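Local coordinates for transmembrane oligosaccharyl transferase (Archaeoglobus fulgidus, PDB 3WAJ), which is an archaeal membrane protein of the STT3/AglB oligosaccharyl transferase family, with a helical N-terminal part and a C-terminal globular part of mixed helices and strands, at residues A[694-699]-A[773-778]; A[545-550]-A[607-612]. All coordinates share one frame; numbering follows the deposited sequence.

How the interactions relate
Both interactions lie in the C-terminal half, in a mixed sheet with strand order 564-565, 546-548, 605-611, 771-776, 693-698. Coming from the N terminus, the chain lays down 546-548, runs through three helices and the short strand 564-565, and returns alongside as 605-611; that parallel return is interaction 2. Only then does interaction 1 open: strand 693-698 is followed by three helices before 771-776 comes back antiparallel to it. The two loops are thus in series, neither nested nor crossed. They join in the middle of the sheet, where strand 771-776 sits beside 605-611: Phe774 N and Val608 O probably share a hydrogen bond, and the Tyr607 ring packs against Ile696 and Glu775.

Interaction 1. Residues A[694-699]-A[773-778]; sequences RMIYES and IFERVK
Arg694 to Tyr697 run antiparallel to Ile773 to Glu775 along one border of the mixed sheet, and the register shifts by one residue at a classic beta bulge in which Ile696 and Tyr697 both face Ile773. The backbone of Ile696, with psi at -18°, makes the extra step. Ile773 still uses both its polar backbone atoms here: its O accepts from Ile696 N at 2.9 Å, and its N donates to Tyr697 O at 2.8 Å. On the N-terminal side of the bulge in strand 694-698, Arg694 and Glu775 exchange two backbone hydrogen bonds.

The same pair forms a salt bridge, the two side chains lying alongside each other. Glu775 OE1 takes both bonds: Arg694 NE reaches it on the anti side at 2.8 Å, Arg694 NH2 on the syn side at 2.6 Å. Both nitrogens come from the same face of the carboxylate, while OE1 stays in the guanidinium plane; the two flat groups are 25° apart. Second partners fix the remaining ends, Gln859 NE2 for Glu775 OE2 and Glu855 OE1 for Arg694 NH1.

Apolar contacts occupy both faces of the sheet. On one, Met695 makes a Met-aromatic contact with Phe774, its SD lying obliquely 5.2 Å from the ring centroid. On the other, where helix 501-513 packs, Ile696 CG1 sits between its backbone N and carbonyl carbon (chi1 60°), which brings Ile696 CD1 to 3.6 Å from Ile773 CG2. The other branch of Ile773 slants past the neighbouring tyrosine, its CD1 3.9 Å from Tyr697 CD1.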
ATOM      1  N   ARG A 694     -23.030  -4.408 -18.095  1.00 40.98           N
ATOM      2  CA  ARG A 694     -23.978  -5.370 -17.505  1.00 41.65           C
ATOM      3  C   ARG A 694     -23.282  -6.000 -16.315  1.00 40.31           C
ATOM      4  O   ARG A 694     -22.052  -6.146 -16.323  1.00 38.68           O
ATOM      5  CB  ARG A 694     -24.389  -6.454 -18.526  1.00 42.50           C
ATOM      6  CG  ARG A 694     -23.215  -7.162 -19.229  1.00 39.68           C
ATOM      7  CD  ARG A 694     -23.703  -8.299 -20.091  1.00 41.99           C
ATOM      8  NE  ARG A 694     -22.633  -9.031 -20.774  1.00 43.01           N
ATOM      9  CZ  ARG A 694     -22.839 -10.001 -21.665  1.00 42.99           C
ATOM     10  NH1 ARG A 694     -24.071 -10.354 -21.990  1.00 45.84           N
ATOM     11  NH2 ARG A 694     -21.816 -10.610 -22.235  1.00 34.73           N
ATOM     12  N   MET A 695     -24.033  -6.353 -15.282  1.00 36.25           N
ATOM     13  CA  MET A 695     -23.430  -7.068 -14.169  1.00 34.13           C
ATOM     14  C   MET A 695     -23.242  -8.521 -14.601  1.00 34.15           C
ATOM     15  O   MET A 695     -24.089  -9.075 -15.307  1.00 34.67           O
ATOM     16  CB  MET A 695     -24.321  -6.965 -12.936  1.00 37.81           C
ATOM     17  CG  MET A 695     -23.850  -7.756 -11.718  1.00 42.64           C
ATOM     18  SD  MET A 695     -24.686  -7.155 -10.250  1.00 42.55           S
ATOM     19  CE  MET A 695     -24.677  -8.647  -9.354  1.00 91.91           C
ATOM     20  N   ILE A 696     -22.131  -9.135 -14.209  1.00 32.24           N
ATOM     21  CA  ILE A 696     -21.919 -10.539 -14.559  1.00 36.45           C
ATOM     22  C   ILE A 696     -21.730 -11.430 -13.342  1.00 38.35           C
ATOM     23  O   ILE A 696     -21.871 -12.657 -13.437  1.00 41.85           O
ATOM     24  CB  ILE A 696     -20.744 -10.728 -15.526  1.00 32.33           C
ATOM     25  CG1 ILE A 696     -19.450 -10.209 -14.909  1.00 36.63           C
ATOM     26  CG2 ILE A 696     -21.029 -10.037 -16.842  1.00 26.46           C
ATOM     27  CD1 ILE A 696     -18.244 -10.354 -15.832  1.00 37.92           C
ATOM     28  N   TYR A 697     -21.414 -10.801 -12.209  1.00 33.28           N
ATOM     29  CA  TYR A 697     -21.128 -11.499 -10.950  1.00 32.16           C
ATOM     30  C   TYR A 697     -21.153 -10.527  -9.767  1.00 29.62           C
ATOM     31  O   TYR A 697     -20.699  -9.385  -9.893  1.00 30.29           O
ATOM     32  CB  TYR A 697     -19.742 -12.164 -11.042  1.00 30.88           C
ATOM     33  CG  TYR A 697     -19.228 -12.831  -9.773  1.00 35.76           C
ATOM     34  CD1 TYR A 697     -18.624 -12.089  -8.754  1.00 32.39           C
ATOM     35  CD2 TYR A 697     -19.290 -14.216  -9.617  1.00 32.78           C
ATOM     36  CE1 TYR A 697     -18.125 -12.710  -7.600  1.00 33.55           C
ATOM     37  CE2 TYR A 697     -18.797 -14.838  -8.473  1.00 31.82           C
ATOM     38  CZ  TYR A 697     -18.218 -14.080  -7.471  1.00 34.30           C
ATOM     39  OH  TYR A 697     -17.735 -14.693  -6.343  1.00 36.39           O
ATOM     40  N   GLU A 698     -21.663 -10.972  -8.622  1.00 34.65           N
ATOM     41  CA  GLU A 698     -21.420 -10.266  -7.353  1.00 37.33           C
ATOM     42  C   GLU A 698     -21.076 -11.266  -6.254  1.00 36.27           C
ATOM     43  O   GLU A 698     -21.454 -12.435  -6.317  1.00 35.84           O
ATOM     44  CB  GLU A 698     -22.617  -9.403  -6.918  1.00 35.36           C
ATOM     45  CG  GLU A 698     -23.836 -10.201  -6.425  1.00 35.78           C
ATOM     46  CD  GLU A 698     -24.942  -9.299  -5.834  1.00 40.87           C
ATOM     47  OE1 GLU A 698     -24.658  -8.129  -5.478  1.00 41.83           O
ATOM     48  OE2 GLU A 698     -26.104  -9.756  -5.713  1.00 38.04           O
ATOM     49  N   SER A 699     -20.345 -10.799  -5.248  1.00 34.36           N
ATOM     50  CA  SER A 699     -19.991 -11.627  -4.100  1.00 30.55           C
ATOM     51  C   SER A 699     -21.119 -11.635  -3.099  1.00 32.92           C
ATOM     52  O   SER A 699     -22.152 -10.990  -3.289  1.00 39.07           O
ATOM     53  CB  SER A 699     -18.789 -11.037  -3.393  1.00 31.85           C
ATOM     54  OG  SER A 699     -19.099  -9.755  -2.878  1.00 26.79           O
ATOM     55  N   ILE A 773     -18.843  -7.261 -10.295  1.00 29.00           N
ATOM     56  CA  ILE A 773     -18.097  -7.233 -11.545  1.00 30.25           C
ATOM     57  C   ILE A 773     -19.030  -6.929 -12.717  1.00 30.22           C
ATOM     58  O   ILE A 773     -20.083  -7.545 -12.871  1.00 39.42           O
ATOM     59  CB  ILE A 773     -17.400  -8.573 -11.790  1.00 31.96           C
ATOM     60  CG1 ILE A 773     -16.450  -8.882 -10.640  1.00 27.21           C
ATOM     61  CG2 ILE A 773     -16.635  -8.578 -13.105  1.00 37.73           C
ATOM     62  CD1 ILE A 773     -15.813 -10.265 -10.744  1.00 27.73           C
ATOM     63  N   PHE A 774     -18.637  -5.985 -13.554  1.00 31.08           N
ATOM     64  CA  PHE A 774     -19.408  -5.659 -14.741  1.00 28.60           C
ATOM     65  C   PHE A 774     -18.574  -5.895 -16.003  1.00 36.23           C
ATOM     66  O   PHE A 774     -17.339  -5.813 -15.971  1.00 37.08           O
ATOM     67  CB  PHE A 774     -19.849  -4.200 -14.686  1.00 30.49           C
ATOM     68  CG  PHE A 774     -20.688  -3.868 -13.482  1.00 32.82           C
ATOM     69  CD1 PHE A 774     -22.076  -3.796 -13.588  1.00 33.38           C
ATOM     70  CD2 PHE A 774     -20.096  -3.630 -12.242  1.00 28.68           C
ATOM     71  CE1 PHE A 774     -22.875  -3.497 -12.475  1.00 28.16           C
ATOM     72  CE2 PHE A 774     -20.889  -3.322 -11.119  1.00 29.36           C
ATOM     73  CZ  PHE A 774     -22.283  -3.258 -11.243  1.00 23.78           C
ATOM     74  N   GLU A 775     -19.251  -6.179 -17.113  1.00 37.60           N
ATOM     75  CA  GLU A 775     -18.588  -6.305 -18.403  1.00 38.18           C
ATOM     76  C   GLU A 775     -18.941  -5.120 -19.283  1.00 40.63           C
ATOM     77  O   GLU A 775     -20.120  -4.769 -19.432  1.00 39.07           O
ATOM     78  CB  GLU A 775     -18.999  -7.593 -19.132  1.00 37.61           C
ATOM     79  CG  GLU A 775     -18.235  -7.803 -20.437  1.00 34.28           C
ATOM     80  CD  GLU A 775     -18.713  -9.010 -21.223  1.00 48.64           C
ATOM     81  OE1 GLU A 775     -19.841  -9.494 -20.956  1.00 50.88           O
ATOM     82  OE2 GLU A 775     -17.960  -9.466 -22.119  1.00 56.46           O
ATOM     83  N   ARG A 776     -17.919  -4.502 -19.867  1.00 38.50           N
ATOM     84  CA  ARG A 776     -18.155  -3.450 -20.847  1.00 39.33           C
ATOM     85  C   ARG A 776     -18.463  -4.114 -22.188  1.00 44.36           C
ATOM     86  O   ARG A 776     -17.784  -5.051 -22.613  1.00 50.57           O
ATOM     87  CB  ARG A 776     -16.957  -2.506 -20.957  1.00 40.83           C
ATOM     88  CG  ARG A 776     -17.127  -1.435 -22.009  1.00 39.20           C
ATOM     89  CD  ARG A 776     -16.105  -0.308 -21.874  1.00 43.85           C
ATOM     90  NE  ARG A 776     -16.289   0.622 -22.983  1.00 42.56           N
ATOM     91  CZ  ARG A 776     -15.506   0.682 -24.054  1.00 44.27           C
ATOM     92  NH1 ARG A 776     -14.435  -0.091 -24.134  1.00 41.95           N
ATOM     93  NH2 ARG A 776     -15.785   1.539 -25.033  1.00 42.91           N
ATOM     94  N   VAL A 777     -19.488  -3.609 -22.858  1.00 38.93           N
ATOM     95  CA  VAL A 777     -20.140  -4.335 -23.928  1.00 36.85           C
ATOM     96  C   VAL A 777     -20.634  -3.331 -24.967  1.00 41.58           C
ATOM     97  O   VAL A 777     -21.019  -2.215 -24.606  1.00 45.10           O
ATOM     98  CB  VAL A 777     -21.312  -5.134 -23.301  1.00 50.02           C
ATOM     99  CG1 VAL A 777     -22.632  -4.825 -23.967  1.00 51.94           C
ATOM    100  CG2 VAL A 777     -21.016  -6.613 -23.265  1.00 44.12           C
ATOM    101  N   LYS A 778     -20.618  -3.706 -26.247  1.00 44.56           N
ATOM    102  CA  LYS A 778     -21.135  -2.819 -27.295  1.00 49.28           C
ATOM    103  C   LYS A 778     -22.614  -2.523 -27.068  1.00 54.05           C
ATOM    104  O   LYS A 778     -23.010  -1.362 -26.974  1.00 59.76           O
ATOM    105  CB  LYS A 778     -20.938  -3.424 -28.686  1.00 57.85           C
ATOM    106  CG  LYS A 778     -19.705  -2.922 -29.424  1.00 61.97           C
ATOM    107  CD  LYS A 778     -19.334  -3.837 -30.589  1.00 66.81           C
ATOM    108  CE  LYS A 778     -18.103  -3.328 -31.312  1.00 71.37           C
ATOM    109  NZ  LYS A 778     -17.090  -2.808 -30.344  1.00 79.54           N
TER

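Interaction 2. Residues A[545-550]-A[607-612]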
ATOM      1  N   TYR A 545      -7.186  -7.038 -22.880  1.00 32.58           N
ATOM      2  CA  TYR A 545      -8.189  -6.093 -22.368  1.00 35.56           C
ATOM      3  C   TYR A 545      -7.852  -5.657 -20.943  1.00 36.25           C
ATOM      4  O   TYR A 545      -7.092  -6.335 -20.242  1.00 31.98           O
ATOM      5  CB  TYR A 545      -9.623  -6.676 -22.428  1.00 34.06           C
ATOM      6  CG  TYR A 545      -9.788  -8.007 -21.720  1.00 34.04           C
ATOM      7  CD1 TYR A 545      -9.840  -8.083 -20.331  1.00 30.17           C
ATOM      8  CD2 TYR A 545      -9.904  -9.190 -22.443  1.00 31.30           C
ATOM      9  CE1 TYR A 545      -9.981  -9.301 -19.682  1.00 30.03           C
ATOM     10  CE2 TYR A 545     -10.054 -10.419 -21.800  1.00 30.97           C
ATOM     11  CZ  TYR A 545     -10.090 -10.460 -20.417  1.00 33.77           C
ATOM     12  OH  TYR A 545     -10.236 -11.669 -19.770  1.00 39.61           O
ATOM     13  N   GLY A 546      -8.420  -4.534 -20.509  1.00 34.21           N
ATOM     14  CA  GLY A 546      -8.114  -4.024 -19.191  1.00 26.91           C
ATOM     15  C   GLY A 546      -9.253  -4.207 -18.211  1.00 35.22           C
ATOM     16  O   GLY A 546     -10.432  -4.320 -18.585  1.00 32.06           O
ATOM     17  N   VAL A 547      -8.879  -4.232 -16.938  1.00 30.35           N
ATOM     18  CA  VAL A 547      -9.814  -4.356 -15.848  1.00 26.01           C
ATOM     19  C   VAL A 547      -9.713  -3.082 -15.000  1.00 31.87           C
ATOM     20  O   VAL A 547      -8.661  -2.781 -14.417  1.00 30.01           O
ATOM     21  CB  VAL A 547      -9.476  -5.572 -15.008  1.00 26.23           C
ATOM     22  CG1 VAL A 547     -10.459  -5.701 -13.815  1.00 25.16           C
ATOM     23  CG2 VAL A 547      -9.515  -6.827 -15.868  1.00 21.69           C
ATOM     24  N   ILE A 548     -10.811  -2.335 -14.929  1.00 26.92           N
ATOM     25  CA  ILE A 548     -10.791  -1.061 -14.233  1.00 28.86           C
ATOM     26  C   ILE A 548     -11.442  -1.117 -12.841  1.00 31.53           C
ATOM     27  O   ILE A 548     -12.543  -1.626 -12.651  1.00 28.36           O
ATOM     28  CB  ILE A 548     -11.397   0.072 -15.089  1.00 25.21           C
ATOM     29  CG1 ILE A 548     -11.030   1.431 -14.492  1.00 24.27           C
ATOM     30  CG2 ILE A 548     -12.899  -0.072 -15.209  1.00 26.48           C
ATOM     31  CD1 ILE A 548     -10.990   2.543 -15.520  1.00 27.75           C
ATOM     32  N   SER A 549     -10.741  -0.564 -11.865  1.00 28.29           N
ATOM     33  CA  SER A 549     -11.194  -0.571 -10.487  1.00 27.70           C
ATOM     34  C   SER A 549     -10.362   0.486  -9.765  1.00 26.53           C
ATOM     35  O   SER A 549      -9.453   1.055 -10.347  1.00 29.02           O
ATOM     36  CB  SER A 549     -10.964  -1.960  -9.877  1.00 24.98           C
ATOM     37  OG  SER A 549     -11.341  -1.973  -8.510  1.00 29.20           O
ATOM     38  N   TRP A 550     -10.654   0.756  -8.505  1.00 24.71           N
ATOM     39  CA  TRP A 550      -9.875   1.749  -7.775  1.00 28.35           C
ATOM     40  C   TRP A 550      -8.413   1.266  -7.670  1.00 33.41           C
ATOM     41  O   TRP A 550      -8.146   0.063  -7.798  1.00 30.33           O
ATOM     42  CB  TRP A 550     -10.506   2.001  -6.394  1.00 25.98           C
ATOM     43  CG  TRP A 550      -9.972   3.204  -5.653  1.00 29.63           C
ATOM     44  CD1 TRP A 550      -9.662   3.263  -4.327  1.00 34.19           C
ATOM     45  CD2 TRP A 550      -9.687   4.514  -6.189  1.00 32.87           C
ATOM     46  NE1 TRP A 550      -9.205   4.516  -4.002  1.00 38.43           N
ATOM     47  CE2 TRP A 550      -9.207   5.304  -5.122  1.00 35.73           C
ATOM     48  CE3 TRP A 550      -9.787   5.091  -7.465  1.00 36.13           C
ATOM     49  CZ2 TRP A 550      -8.832   6.648  -5.285  1.00 35.01           C
ATOM     50  CZ3 TRP A 550      -9.406   6.419  -7.628  1.00 36.49           C
ATOM     51  CH2 TRP A 550      -8.940   7.184  -6.543  1.00 34.87           C
ATOM     52  N   TYR A 607     -13.707  -5.095 -18.372  1.00 36.04           N
ATOM     53  CA  TYR A 607     -14.372  -5.364 -17.096  1.00 32.94           C
ATOM     54  C   TYR A 607     -14.154  -4.253 -16.100  1.00 32.75           C
ATOM     55  O   TYR A 607     -13.097  -3.615 -16.073  1.00 35.27           O
ATOM     56  CB  TYR A 607     -13.917  -6.694 -16.489  1.00 28.59           C
ATOM     57  CG  TYR A 607     -14.208  -7.835 -17.410  1.00 31.79           C
ATOM     58  CD1 TYR A 607     -15.463  -8.429 -17.415  1.00 34.43           C
ATOM     59  CD2 TYR A 607     -13.252  -8.286 -18.316  1.00 28.85           C
ATOM     60  CE1 TYR A 607     -15.759  -9.460 -18.268  1.00 34.42           C
ATOM     61  CE2 TYR A 607     -13.533  -9.329 -19.183  1.00 37.93           C
ATOM     62  CZ  TYR A 607     -14.797  -9.908 -19.155  1.00 42.66           C
ATOM     63  OH  TYR A 607     -15.115 -10.939 -20.007  1.00 50.60           O
ATOM     64  N   VAL A 608     -15.185  -4.025 -15.297  1.00 31.33           N
ATOM     65  CA  VAL A 608     -15.142  -3.068 -14.204  1.00 32.99           C
ATOM     66  C   VAL A 608     -15.332  -3.886 -12.921  1.00 33.21           C
ATOM     67  O   VAL A 608     -16.205  -4.756 -12.865  1.00 31.77           O
ATOM     68  CB  VAL A 608     -16.299  -2.049 -14.318  1.00 30.65           C
ATOM     69  CG1 VAL A 608     -16.187  -0.972 -13.240  1.00 29.91           C
ATOM     70  CG2 VAL A 608     -16.357  -1.420 -15.718  1.00 24.57           C
ATOM     71  N   VAL A 609     -14.513  -3.628 -11.904  1.00 27.95           N
ATOM     72  CA  VAL A 609     -14.722  -4.228 -10.589  1.00 24.87           C
ATOM     73  C   VAL A 609     -14.943  -3.125  -9.555  1.00 34.13           C
ATOM     74  O   VAL A 609     -14.093  -2.236  -9.377  1.00 29.39           O
ATOM     75  CB  VAL A 609     -13.540  -5.103 -10.146  1.00 29.46           C
ATOM     76  CG1 VAL A 609     -13.850  -5.751  -8.794  1.00 23.72           C
ATOM     77  CG2 VAL A 609     -13.203  -6.171 -11.206  1.00 24.82           C
ATOM     78  N   SER A 610     -16.088  -3.177  -8.875  1.00 33.59           N
ATOM     79  CA  SER A 610     -16.462  -2.125  -7.938  1.00 28.70           C
ATOM     80  C   SER A 610     -16.836  -2.719  -6.597  1.00 33.86           C
ATOM     81  O   SER A 610     -17.517  -3.758  -6.525  1.00 34.91           O
ATOM     82  CB  SER A 610     -17.631  -1.304  -8.509  1.00 34.04           C
ATOM     83  OG  SER A 610     -18.258  -0.505  -7.519  1.00 30.51           O
ATOM     84  N   ASP A 611     -16.404  -2.067  -5.522  1.00 33.15           N
ATOM     85  CA  ASP A 611     -16.732  -2.593  -4.200  1.00 33.30           C
ATOM     86  C   ASP A 611     -17.459  -1.589  -3.308  1.00 32.56           C
ATOM     87  O   ASP A 611     -17.651  -0.436  -3.686  1.00 32.98           O
ATOM     88  CB  ASP A 611     -15.523  -3.247  -3.505  1.00 26.61           C
ATOM     89  CG  ASP A 611     -14.630  -2.261  -2.782  1.00 35.10           C
ATOM     90  OD1 ASP A 611     -14.679  -1.028  -3.046  1.00 42.77           O
ATOM     91  OD2 ASP A 611     -13.840  -2.752  -1.947  1.00 34.21           O
ATOM     92  N   ILE A 612     -17.887  -2.035  -2.135  1.00 27.81           N
ATOM     93  CA  ILE A 612     -18.759  -1.201  -1.337  1.00 27.42           C
ATOM     94  C   ILE A 612     -17.977  -0.025  -0.774  1.00 31.49           C
ATOM     95  O   ILE A 612     -18.549   1.002  -0.404  1.00 39.90           O
ATOM     96  CB  ILE A 612     -19.447  -2.013  -0.234  1.00 25.94           C
ATOM     97  CG1 ILE A 612     -20.572  -1.180   0.404  1.00 29.92           C
ATOM     98  CG2 ILE A 612     -18.416  -2.486   0.807  1.00 27.25           C
ATOM     99  CD1 ILE A 612     -21.405  -1.936   1.405  1.00 25.30           C
TER
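Ile548 spends both its polar backbone atoms on the strand beside it: its N donates to Tyr607 O at 2.9 Å, and its O accepts from Val609 N at 2.9 Å. The two bonds straddle Val608, whose own backbone pairs on the other side with Phe774. Before this grip, Tyr607 N reaches Gly546 O only weakly, at 3.4 Å. After it, a side chain takes over: Ser549 OG, anti to its backbone N (chi1 177°), donates to Val609 O at 2.9 Å from above the carbonyl plane. Two rings close the start of the contact, the edge of Tyr607 turned toward the face of Tyr545 in an offset edge-to-face pair with planes at 66°. The hydroxyls of these buried residues are satisfied by outside partners, Tyr545 OH by Pro515 O and Arg563 NE, Tyr607 OH by Tyr832 OH. On the face lined by helix 584-588, Ile548 CG2 meets Val608 CG2 at 3.7 Å, and on the opposite face Val547 CG1 touches Val609 CG2. One residue bonding to both neighbours of the residue it faces is the signature of parallel strands, here in a mixed sheet whose parallel strands are linked through helices.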